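Lys-gingipain catalytic subunit (Porphyromonas gingivalis, PDB 6I9A) is a secreted calcium-binding cysteine endopeptidase that cleaves proteins preferentially after lysine, including collagen, haemoglobin and immunoglobulins, and may act as a virulence factor in periodontal disease. Local coordinates at residues Ser382-Tyr390 with Ser423-Asn431. Sequence-based numbering, arbitrary orientation.
Sequences SLPQNQASY and SMTKQITEN
Met-424 brings its sulfur to the edge of the Tyr-390 ring, SD lying 4.8 Å from the ring centroid and 78° off the normal, a Met-aromatic contact. The methionine chain is bent twice, which sets CE at the ring edge, in the plane. Leu-383 CD2 sits over the centre of one ring face, while its CD1 meets Ile-428 CD1 at 3.8 Å, the two side chains crossing nearly at right angles. Ile-450 and Val-452 of the last strand, with Ile-402, extend this apolar cluster. The Tyr-390 hydroxyl donates to Pro-384 O (2.6 Å) and accepts from a water that in turn accepts from Gln-387 N and Ile-428 N, linking both backbones beside the cluster. The contact lies in the C-terminal immunoglobulin-like domain, far from the active site, and joins two loops at one end of its antiparallel sheet. Strands 389-394 and 419-424 pair there, Ser-389 facing Ser-423 as a non-hydrogen-bonded pair, with Met-424 N hydrogen-bonded to Ala-388 O (2.9 Å). Beyond the strands, Asn-386 N donates a hydrogen bond to Ile-428 O (2.8 Å). A second water donates to both Asn-386 OD1 and Gln-427 OE1. Gln-385, extended beyond CG, gives NE2 to Asn-431 OD1 in a weak bond (2.8 Å, 118°), the amide planes almost perpendicular.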
loop_
_atom_site.group_PDB
_atom_site.type_symbol
_atom_site.label_atom_id
_atom_site.label_comp_id
_atom_site.label_asym_id
_atom_site.label_seq_id
_atom_site.Cartn_x
_atom_site.Cartn_y
_atom_site.Cartn_z
ATOM N N SER A 382 -0.991 6.773 -34.657
ATOM C CA SER A 382 -2.336 6.254 -34.696
ATOM C C SER A 382 -2.383 4.855 -34.102
ATOM O O SER A 382 -1.346 4.237 -33.873
ATOM C CB SER A 382 -2.857 6.253 -36.134
ATOM O OG SER A 382 -2.249 5.198 -36.847
ATOM N N LEU A 383 -3.582 4.366 -33.915
ATOM C CA LEU A 383 -3.866 3.031 -33.437
ATOM C C LEU A 383 -4.786 2.405 -34.481
ATOM O O LEU A 383 -6.011 2.546 -34.349
ATOM C CB LEU A 383 -4.516 3.029 -32.048
ATOM C CG LEU A 383 -3.676 3.539 -30.873
ATOM C CD1 LEU A 383 -4.565 3.691 -29.651
ATOM C CD2 LEU A 383 -2.449 2.662 -30.612
ATOM N N PRO A 384 -4.243 1.685 -35.493
ATOM C CA PRO A 384 -5.126 1.056 -36.504
ATOM C C PRO A 384 -6.143 0.135 -35.833
ATOM O O PRO A 384 -5.824 -0.589 -34.877
ATOM C CB PRO A 384 -4.154 0.263 -37.377
ATOM C CG PRO A 384 -2.885 1.032 -37.312
ATOM C CD PRO A 384 -2.820 1.476 -35.839
ATOM N N GLN A 385 -7.364 0.124 -36.332
ATOM C CA GLN A 385 -8.411 -0.697 -35.737
ATOM C C GLN A 385 -8.209 -2.161 -35.987
ATOM O O GLN A 385 -7.428 -2.518 -36.881
ATOM C CB GLN A 385 -9.806 -0.286 -36.264
ATOM C CG GLN A 385 -10.130 1.156 -35.868
ATOM C CD GLN A 385 -11.514 1.611 -36.210
ATOM O OE1 GLN A 385 -12.480 0.890 -36.045
ATOM N NE2 GLN A 385 -11.638 2.850 -36.644
ATOM N N ASN A 386 -8.776 -3.013 -35.099
ATOM C CA ASN A 386 -8.807 -4.467 -35.248
ATOM C C ASN A 386 -7.427 -5.094 -35.219
ATOM O O ASN A 386 -7.133 -6.041 -35.962
ATOM C CB ASN A 386 -9.547 -4.863 -36.572
ATOM C CG ASN A 386 -10.923 -4.250 -36.607
ATOM O OD1 ASN A 386 -11.781 -4.542 -35.797
ATOM N ND2 ASN A 386 -11.133 -3.352 -37.546
ATOM N N GLN A 387 -6.574 -4.591 -34.293
ATOM C CA GLN A 387 -5.227 -5.148 -34.109
ATOM C C GLN A 387 -5.136 -5.875 -32.777
ATOM O O GLN A 387 -5.642 -5.356 -31.768
ATOM C CB GLN A 387 -4.124 -4.071 -34.148
ATOM C CG GLN A 387 -4.063 -3.230 -35.413
ATOM C CD GLN A 387 -3.853 -4.080 -36.624
ATOM O OE1 GLN A 387 -2.959 -4.931 -36.662
ATOM N NE2 GLN A 387 -4.729 -3.892 -37.621
ATOM N N ALA A 388 -4.451 -7.007 -32.742
ATOM C CA ALA A 388 -4.267 -7.795 -31.535
ATOM C C ALA A 388 -3.280 -7.132 -30.578
ATOM O O ALA A 388 -3.325 -7.434 -29.372
ATOM C CB ALA A 388 -3.765 -9.199 -31.892
ATOM N N SER A 389 -2.403 -6.283 -31.089
ATOM C CA SER A 389 -1.441 -5.596 -30.216
ATOM C C SER A 389 -0.951 -4.364 -30.876
ATOM O O SER A 389 -1.090 -4.212 -32.110
ATOM C CB SER A 389 -0.278 -6.523 -29.866
ATOM O OG SER A 389 0.500 -6.853 -31.008
ATOM N N TYR A 390 -0.321 -3.473 -30.085
ATOM C CA TYR A 390 0.372 -2.296 -30.561
ATOM C C TYR A 390 1.694 -2.180 -29.859
ATOM O O TYR A 390 1.785 -2.497 -28.677
ATOM C CB TYR A 390 -0.382 -0.983 -30.309
ATOM C CG TYR A 390 -1.791 -0.948 -30.851
ATOM C CD1 TYR A 390 -2.039 -0.684 -32.198
ATOM C CD2 TYR A 390 -2.882 -1.161 -30.017
ATOM C CE1 TYR A 390 -3.338 -0.653 -32.698
ATOM C CE2 TYR A 390 -4.186 -1.106 -30.496
ATOM C CZ TYR A 390 -4.413 -0.851 -31.841
ATOM O OH TYR A 390 -5.714 -0.855 -32.295
ATOM N N SER A 423 -0.932 -5.837 -25.429
ATOM C CA SER A 423 -1.824 -6.931 -25.854
ATOM C C SER A 423 -3.247 -6.468 -25.661
ATOM O O SER A 423 -3.683 -6.148 -24.537
ATOM C CB SER A 423 -1.531 -8.197 -25.041
ATOM O OG SER A 423 -1.694 -7.956 -23.647
ATOM N N MET A 424 -4.011 -6.459 -26.760
ATOM C CA MET A 424 -5.367 -5.942 -26.738
ATOM C C MET A 424 -6.362 -7.022 -26.421
ATOM O O MET A 424 -6.742 -7.815 -27.287
ATOM C CB MET A 424 -5.707 -5.275 -28.087
ATOM C CG MET A 424 -4.758 -4.169 -28.452
ATOM S SD MET A 424 -4.722 -2.811 -27.247
ATOM C CE MET A 424 -6.348 -2.173 -27.477
ATOM N N THR A 425 -6.793 -7.102 -25.159
ATOM C CA THR A 425 -7.799 -8.068 -24.731
ATOM C C THR A 425 -9.170 -7.654 -25.246
ATOM O O THR A 425 -10.060 -8.494 -25.419
ATOM C CB THR A 425 -7.744 -8.240 -23.220
ATOM O OG1 THR A 425 -7.843 -6.955 -22.596
ATOM C CG2 THR A 425 -6.474 -8.982 -22.795
ATOM N N LYS A 426 -9.347 -6.360 -25.518
ATOM C CA LYS A 426 -10.494 -5.797 -26.218
ATOM C C LYS A 426 -9.915 -5.029 -27.379
ATOM O O LYS A 426 -9.171 -4.074 -27.180
ATOM C CB LYS A 426 -11.333 -4.897 -25.298
ATOM C CG LYS A 426 -12.560 -4.314 -26.020
ATOM C CD LYS A 426 -13.371 -3.400 -25.048
ATOM C CE LYS A 426 -14.503 -2.670 -25.751
ATOM N NZ LYS A 426 -15.469 -3.601 -26.367
ATOM N N GLN A 427 -10.237 -5.443 -28.622
ATOM C CA GLN A 427 -9.670 -4.722 -29.749
ATOM C C GLN A 427 -10.413 -3.416 -29.987
ATOM O O GLN A 427 -11.547 -3.230 -29.544
ATOM C CB GLN A 427 -9.641 -5.594 -31.028
ATOM C CG GLN A 427 -8.738 -6.817 -30.873
ATOM C CD GLN A 427 -8.543 -7.536 -32.174
ATOM O OE1 GLN A 427 -9.047 -7.113 -33.240
ATOM N NE2 GLN A 427 -7.778 -8.594 -32.113
ATOM N N ILE A 428 -9.709 -2.461 -30.647
ATOM C CA ILE A 428 -10.322 -1.182 -31.009
ATOM C C ILE A 428 -11.107 -1.375 -32.303
ATOM O O ILE A 428 -10.540 -1.726 -33.340
ATOM C CB ILE A 428 -9.235 -0.100 -31.149
ATOM C CG1 ILE A 428 -8.594 0.147 -29.763
ATOM C CG2 ILE A 428 -9.790 1.205 -31.736
ATOM C CD1 ILE A 428 -7.442 1.179 -29.759
ATOM N N THR A 429 -12.406 -1.191 -32.211
ATOM C CA THR A 429 -13.284 -1.390 -33.392
ATOM C C THR A 429 -14.106 -0.163 -33.693
ATOM O O THR A 429 -14.945 -0.202 -34.624
ATOM C CB THR A 429 -14.251 -2.541 -33.132
ATOM O OG1 THR A 429 -15.143 -2.117 -32.101
ATOM C CG2 THR A 429 -13.548 -3.817 -32.751
ATOM N N GLU A 430 -13.965 0.899 -32.871
ATOM C CA GLU A 430 -14.774 2.109 -32.986
ATOM C C GLU A 430 -13.901 3.346 -32.929
ATOM O O GLU A 430 -12.862 3.361 -32.221
ATOM C CB GLU A 430 -15.786 2.189 -31.823
ATOM C CG GLU A 430 -16.713 1.004 -31.598
ATOM C CD GLU A 430 -17.589 0.647 -32.782
ATOM O OE1 GLU A 430 -18.117 1.575 -33.439
ATOM O OE2 GLU A 430 -17.744 -0.565 -33.057
ATOM N N ASN A 431 -14.342 4.416 -33.598
ATOM C CA ASN A 431 -13.623 5.680 -33.535
ATOM C C ASN A 431 -13.784 6.314 -32.152
ATOM O O ASN A 431 -14.722 6.018 -31.432
ATOM C CB ASN A 431 -14.143 6.630 -34.628
ATOM C CG ASN A 431 -13.868 6.140 -36.023
ATOM O OD1 ASN A 431 -12.977 5.309 -36.270
ATOM N ND2 ASN A 431 -14.630 6.666 -36.981
HETATM O O HOH W 1 -11.631 -6.746 -34.056
HETATM O O HOH W 2 -7.176 -3.153 -31.691
#